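Histidinol dehydrogenase (Elizabethkingia anophelis NUHP1, PDB 6AN0) probably catalyses the two NAD-dependent oxidations that turn L-histidinol into L-histidine, the last step of histidine biosynthesis, and binds zinc. Local coordinates at residues K99-A102 / S103-E106; F357-E360 / S361-D364. All coordinates share one frame; numbering follows the deposited sequence.

How the contacts relate
From the N terminus, contact 1 comes first, at the C-terminal end of helix 84-102: the helix closes at residues 99-106 through a beta turn, and the chain leaves for strand 111-114. Far along the sequence, contact 2 forms where the loop after strand 351-354, an outer strand of the parallel six-stranded sheet, enters helix 360-365. The two follow in series and neither nest nor cross. The centres of contact 1 and contact 2 lie about 20 Å apart, and the nearest atoms of contact 1 and contact 2 are about 8 Å apart, without touching. Both reach the second subunit, contact 1 beside a bound histidine and contact 2 at a zinc ion.

Contact 1. Residues K99-A102 / S103-E106; sequences KFHA and SQKE. With HIS (histidine), chain U.
The carbonyl oxygen of Phe100 is gripped twice by Ser103. The hydroxyl OG of Ser103 donates to Phe100 O over 2.6 Å, a short bond tilted 24° from the carbonyl plane, while Ser103 N adds a weak bond to the same oxygen. Ser103 can close this loop because OG sits between its backbone N and carbonyl carbon (chi1 74°), turned back on the last helical turn. Ser103 N also bonds weakly to Lys99 O. One residue on, Gln104 N donates to His101 O at 3.2 Å. Residues Ala102 to Lys105 form a type I beta turn, closed by a weak bond from Lys105 N to Ala102 O.

The Gln104 side chain runs back alongside His101, pointing the same way, and its amide reaches the Phe100 ring. Gln104 NE2 comes within 3.4 Å of Phe100 CE2, the amide steeply inclined to the ring at 79°, and Gln104 OE1 lies 3.7 Å from His101 CD2 but bonds to Leu387 N. Beyond the turn, Glu106 O accepts a bond from the amino N of the bound histidine at 3.1 Å. Together the residues form the exit from helix 84-102 into the loop before strand 111-114: His101 and Ala102 pack on helix 142-154, while Ser103 and Gln104 meet Ile111 and Arg121 of the second subunit.

Contact 2. Residues F357-E360 / S361-D364; sequences FSCE and SAGD. With ZN (zinc ion), chain B.
Glu360 and Asp364 send their carboxylates toward the same zinc site with the two planes 84° apart, nearly perpendicular, and OE2 of Glu360 stands 3.9 Å from OD1 of Asp364. They start one helical turn apart, yet of the two only Asp364 binds the metal, its OD2 lying 2.2 Å from the zinc ion. Glu360 CG lies anti to the backbone N (chi1 -177°), and the extended chain beyond it carries the carboxylate across to the neighbourhood of His331. Asp364 instead folds its short side chain beside its own backbone N, near the Glu360 carbonyl, with Asp364 CG 3.4 Å from Glu360 O.

The backbone holds the two acids one turn apart. Asp364 N donates to Glu360 O at 2.9 Å, the i to i+4 bond of an alpha-helix. At the entry to the helix, Ala362 N makes a weak bond to Cys359 O. The Cys359 thiol lies against the first turn, where Cys359 SG rests 4.1 Å from Ala362 CB, and Ser361 OG bonds to His423 O of the second subunit.

His266 of the same chain and His423 of the second subunit also bind the zinc, together with two waters, so the site is built across the dimer interface. One of these waters gives weak hydrogen bonds to both Asp364 OD1 and Glu360 OE2. Two acidic groups so close would normally repel; here the zinc cation probably offsets much of the repulsion, and the shared water bridges the two acids.

Contact 1. Residues K99-A102 / S103-E106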
ATOM      1  N   LYS A  99       4.935  13.242  18.008  1.00 21.35           N
ATOM      2  CA  LYS A  99       4.404  14.533  17.585  1.00 24.04           C
ATOM      3  C   LYS A  99       4.236  14.592  16.069  1.00 24.99           C
ATOM      4  O   LYS A  99       3.195  15.038  15.563  1.00 22.40           O
ATOM      5  CB  LYS A  99       5.317  15.647  18.091  1.00 25.15           C
ATOM      6  CG  LYS A  99       4.771  17.039  17.893  1.00 38.05           C
ATOM      7  CD  LYS A  99       5.578  18.080  18.666  1.00 41.36           C
ATOM      8  CE  LYS A  99       5.083  19.485  18.347  1.00 48.59           C
ATOM      9  NZ  LYS A  99       5.944  20.531  18.974  1.00 57.44           N
ATOM     10  N   PHE A 100       5.242  14.131  15.322  1.00 20.29           N
ATOM     11  CA  PHE A 100       5.162  14.224  13.867  1.00 22.73           C
ATOM     12  C   PHE A 100       4.116  13.275  13.293  1.00 24.12           C
ATOM     13  O   PHE A 100       3.387  13.641  12.361  1.00 20.54           O
ATOM     14  CB  PHE A 100       6.529  13.934  13.227  1.00 21.86           C
ATOM     15  CG  PHE A 100       6.523  14.038  11.717  1.00 22.30           C
ATOM     16  CD1 PHE A 100       6.259  15.254  11.100  1.00 23.95           C
ATOM     17  CD2 PHE A 100       6.788  12.929  10.920  1.00 21.32           C
ATOM     18  CE1 PHE A 100       6.253  15.380   9.709  1.00 24.32           C
ATOM     19  CE2 PHE A 100       6.793  13.041   9.520  1.00 19.10           C
ATOM     20  CZ  PHE A 100       6.528  14.269   8.913  1.00 24.04           C
ATOM     21  N   HIS A 101       4.020  12.049  13.822  1.00 19.88           N
ATOM     22  CA  HIS A 101       3.031  11.125  13.262  1.00 22.54           C
ATOM     23  C   HIS A 101       1.616  11.486  13.681  1.00 21.25           C
ATOM     24  O   HIS A 101       0.667  11.228  12.927  1.00 22.28           O
ATOM     25  CB  HIS A 101       3.360   9.684  13.649  1.00 20.94           C
ATOM     26  CG  HIS A 101       4.544   9.156  12.913  1.00 19.85           C
ATOM     27  ND1 HIS A 101       5.838   9.459  13.278  1.00 22.90           N
ATOM     28  CD2 HIS A 101       4.630   8.421  11.779  1.00 21.80           C
ATOM     29  CE1 HIS A 101       6.676   8.901  12.418  1.00 22.70           C
ATOM     30  NE2 HIS A 101       5.968   8.270  11.496  1.00 20.85           N
ATOM     31  N   ALA A 102       1.447  12.090  14.859  1.00 19.79           N
ATOM     32  CA  ALA A 102       0.111  12.526  15.241  1.00 21.32           C
ATOM     33  C   ALA A 102      -0.408  13.603  14.300  1.00 24.56           C
ATOM     34  O   ALA A 102      -1.622  13.696  14.083  1.00 23.18           O
ATOM     35  CB  ALA A 102       0.110  13.035  16.685  1.00 27.17           C
ATOM     36  N   SER A 103       0.491  14.413  13.721  1.00 27.95           N
ATOM     37  CA  SER A 103       0.079  15.501  12.831  1.00 23.60           C
ATOM     38  C   SER A 103      -0.484  14.977  11.517  1.00 22.51           C
ATOM     39  O   SER A 103      -1.128  15.730  10.783  1.00 22.01           O
ATOM     40  CB  SER A 103       1.259  16.444  12.549  1.00 23.21           C
ATOM     41  OG  SER A 103       2.198  15.852  11.640  1.00 24.24           O
ATOM     42  N   GLN A 104      -0.262  13.700  11.207  1.00 18.80           N
ATOM     43  CA  GLN A 104      -0.710  13.118   9.948  1.00 22.14           C
ATOM     44  C   GLN A 104      -2.182  12.719   9.971  1.00 25.73           C
ATOM     45  O   GLN A 104      -2.719  12.338   8.921  1.00 22.84           O
ATOM     46  CB  GLN A 104       0.175  11.905   9.597  1.00 19.53           C
ATOM     47  CG  GLN A 104       1.666  12.287   9.453  1.00 21.66           C
ATOM     48  CD  GLN A 104       2.586  11.075   9.324  1.00 22.34           C
ATOM     49  OE1 GLN A 104       2.138   9.930   9.427  1.00 23.21           O
ATOM     50  NE2 GLN A 104       3.877  11.323   9.097  1.00 20.24           N
ATOM     51  N   LYS A 105      -2.844  12.816  11.123  1.00 24.52           N
ATOM     52  CA  LYS A 105      -4.267  12.506  11.198  1.00 26.67           C
ATOM     53  C   LYS A 105      -5.050  13.537  10.395  1.00 29.26           C
ATOM     54  O   LYS A 105      -4.778  14.734  10.473  1.00 28.42           O
ATOM     55  CB  LYS A 105      -4.748  12.513  12.654  1.00 27.32           C
ATOM     56  CG  LYS A 105      -4.064  11.476  13.544  1.00 30.70           C
ATOM     57  CD  LYS A 105      -4.661  11.423  14.955  1.00 42.24           C
ATOM     58  CE  LYS A 105      -4.035  10.283  15.743  1.00 43.68           C
ATOM     59  NZ  LYS A 105      -4.673  10.022  17.063  1.00 47.25           N
ATOM     60  N   GLU A 106      -6.018  13.067   9.620  1.00 26.59           N
ATOM     61  CA  GLU A 106      -6.817  13.933   8.764  1.00 24.82           C
ATOM     62  C   GLU A 106      -8.136  14.283   9.437  1.00 30.18           C
ATOM     63  O   GLU A 106      -8.651  13.530  10.269  1.00 36.55           O
ATOM     64  CB  GLU A 106      -7.097  13.253   7.424  1.00 26.28           C
ATOM     65  CG  GLU A 106      -5.857  12.974   6.611  1.00 35.78           C
ATOM     66  CD  GLU A 106      -6.205  12.422   5.251  1.00 45.79           C
ATOM     67  OE1 GLU A 106      -6.633  11.244   5.177  1.00 34.25           O
ATOM     68  OE2 GLU A 106      -6.088  13.182   4.264  1.00 47.95           O
TER
HETATM   69  N   HIS U 520     -11.272  12.252   9.156  1.00 72.33           N
HETATM   70  CA  HIS U 520     -11.201  10.805   9.227  1.00 68.78           C
HETATM   71  C   HIS U 520     -11.848  10.252  10.495  1.00 65.43           C
HETATM   72  O   HIS U 520     -11.406   9.230  11.032  1.00 62.05           O
HETATM   73  CB  HIS U 520      -9.750  10.350   9.133  1.00 67.89           C
HETATM   74  CG  HIS U 520      -9.314  10.021   7.740  1.00 77.72           C
HETATM   75  ND1 HIS U 520     -10.170  10.078   6.662  1.00 72.68           N
HETATM   76  CD2 HIS U 520      -8.116   9.629   7.249  1.00 69.12           C
HETATM   77  CE1 HIS U 520      -9.516   9.741   5.567  1.00 70.99           C
HETATM   78  NE2 HIS U 520      -8.268   9.470   5.895  1.00 70.40           N
HETATM   79  OXT HIS U 520     -12.830  10.803  11.001  1.00 65.29           O

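Contact 2. Residues F357-E360 / S361-D364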
ATOM      1  N   PHE A 357      23.185  20.988   8.378  1.00 27.95           N
ATOM      2  CA  PHE A 357      23.018  20.485   9.733  1.00 22.44           C
ATOM      3  C   PHE A 357      21.937  19.414   9.837  1.00 26.47           C
ATOM      4  O   PHE A 357      21.633  18.960  10.943  1.00 27.56           O
ATOM      5  CB  PHE A 357      22.771  21.663  10.684  1.00 28.69           C
ATOM      6  CG  PHE A 357      23.962  22.579  10.766  1.00 30.04           C
ATOM      7  CD1 PHE A 357      25.052  22.238  11.552  1.00 32.52           C
ATOM      8  CD2 PHE A 357      24.034  23.720   9.985  1.00 38.61           C
ATOM      9  CE1 PHE A 357      26.176  23.047  11.601  1.00 32.80           C
ATOM     10  CE2 PHE A 357      25.159  24.532  10.025  1.00 42.18           C
ATOM     11  CZ  PHE A 357      26.225  24.193  10.836  1.00 44.21           C
ATOM     12  N   SER A 358      21.386  18.969   8.706  1.00 24.52           N
ATOM     13  CA  SER A 358      20.398  17.897   8.673  1.00 20.90           C
ATOM     14  C   SER A 358      21.141  16.597   8.361  1.00 23.82           C
ATOM     15  O   SER A 358      21.290  16.216   7.205  1.00 25.19           O
ATOM     16  CB  SER A 358      19.323  18.180   7.622  1.00 20.58           C
ATOM     17  OG  SER A 358      18.644  19.408   7.857  1.00 23.26           O
ATOM     18  N   CYS A 359      21.629  15.915   9.387  1.00 26.01           N
ATOM     19  CA  CYS A 359      22.304  14.653   9.114  1.00 28.24           C
ATOM     20  C   CYS A 359      21.300  13.504   9.095  1.00 23.36           C
ATOM     21  O   CYS A 359      20.206  13.582   9.660  1.00 29.03           O
ATOM     22  CB  CYS A 359      23.422  14.381  10.129  1.00 33.69           C
ATOM     23  SG  CYS A 359      22.907  14.314  11.859  1.00 36.56           S
ATOM     24  N   GLU A 360      21.677  12.426   8.407  1.00 28.51           N
ATOM     25  CA  GLU A 360      20.764  11.294   8.318  1.00 27.30           C
ATOM     26  C   GLU A 360      20.567  10.631   9.675  1.00 27.91           C
ATOM     27  O   GLU A 360      19.475  10.126   9.959  1.00 26.98           O
ATOM     28  CB  GLU A 360      21.273  10.275   7.294  1.00 29.25           C
ATOM     29  CG  GLU A 360      20.320   9.087   7.092  1.00 27.32           C
ATOM     30  CD  GLU A 360      20.900   8.032   6.159  1.00 45.94           C
ATOM     31  OE1 GLU A 360      21.671   8.403   5.254  1.00 51.79           O
ATOM     32  OE2 GLU A 360      20.591   6.832   6.328  1.00 47.96           O
ATOM     33  N   SER A 361      21.604  10.623  10.520  1.00 24.54           N
ATOM     34  CA  SER A 361      21.471  10.057  11.861  1.00 25.50           C
ATOM     35  C   SER A 361      20.309  10.673  12.625  1.00 27.69           C
ATOM     36  O   SER A 361      19.638   9.981  13.397  1.00 30.13           O
ATOM     37  CB  SER A 361      22.769  10.247  12.653  1.00 33.19           C
ATOM     38  OG  SER A 361      23.823   9.556  12.026  1.00 43.53           O
ATOM     39  N   ALA A 362      20.044  11.972  12.421  1.00 28.98           N
ATOM     40  CA  ALA A 362      18.927  12.607  13.122  1.00 32.66           C
ATOM     41  C   ALA A 362      17.590  12.009  12.695  1.00 30.70           C
ATOM     42  O   ALA A 362      16.712  11.767  13.533  1.00 31.52           O
ATOM     43  CB  ALA A 362      18.939  14.122  12.890  1.00 33.16           C
ATOM     44  N   GLY A 363      17.410  11.767  11.396  1.00 25.16           N
ATOM     45  CA  GLY A 363      16.188  11.118  10.950  1.00 23.37           C
ATOM     46  C   GLY A 363      16.125   9.665  11.380  1.00 26.73           C
ATOM     47  O   GLY A 363      15.047   9.145  11.686  1.00 29.38           O
ATOM     48  N   ASP A 364      17.278   8.990  11.405  1.00 30.61           N
ATOM     49  CA  ASP A 364      17.330   7.609  11.877  1.00 38.10           C
ATOM     50  C   ASP A 364      16.799   7.482  13.297  1.00 35.74           C
ATOM     51  O   ASP A 364      16.179   6.471  13.643  1.00 34.31           O
ATOM     52  CB  ASP A 364      18.765   7.075  11.831  1.00 30.98           C
ATOM     53  CG  ASP A 364      19.235   6.766  10.427  1.00 41.03           C
ATOM     54  OD1 ASP A 364      18.394   6.728   9.496  1.00 36.11           O
ATOM     55  OD2 ASP A 364      20.462   6.582  10.266  1.00 27.67           O
TER
HETATM   56 ZN    ZN B 501      21.120   4.556   9.809  0.53 26.74          ZN
HETATM   57  O   HOH W   1      19.375   4.401   8.432  1.00 39.40           O
HETATM   58  O   HOH W   2      21.974   5.280   8.104  1.00 40.52           O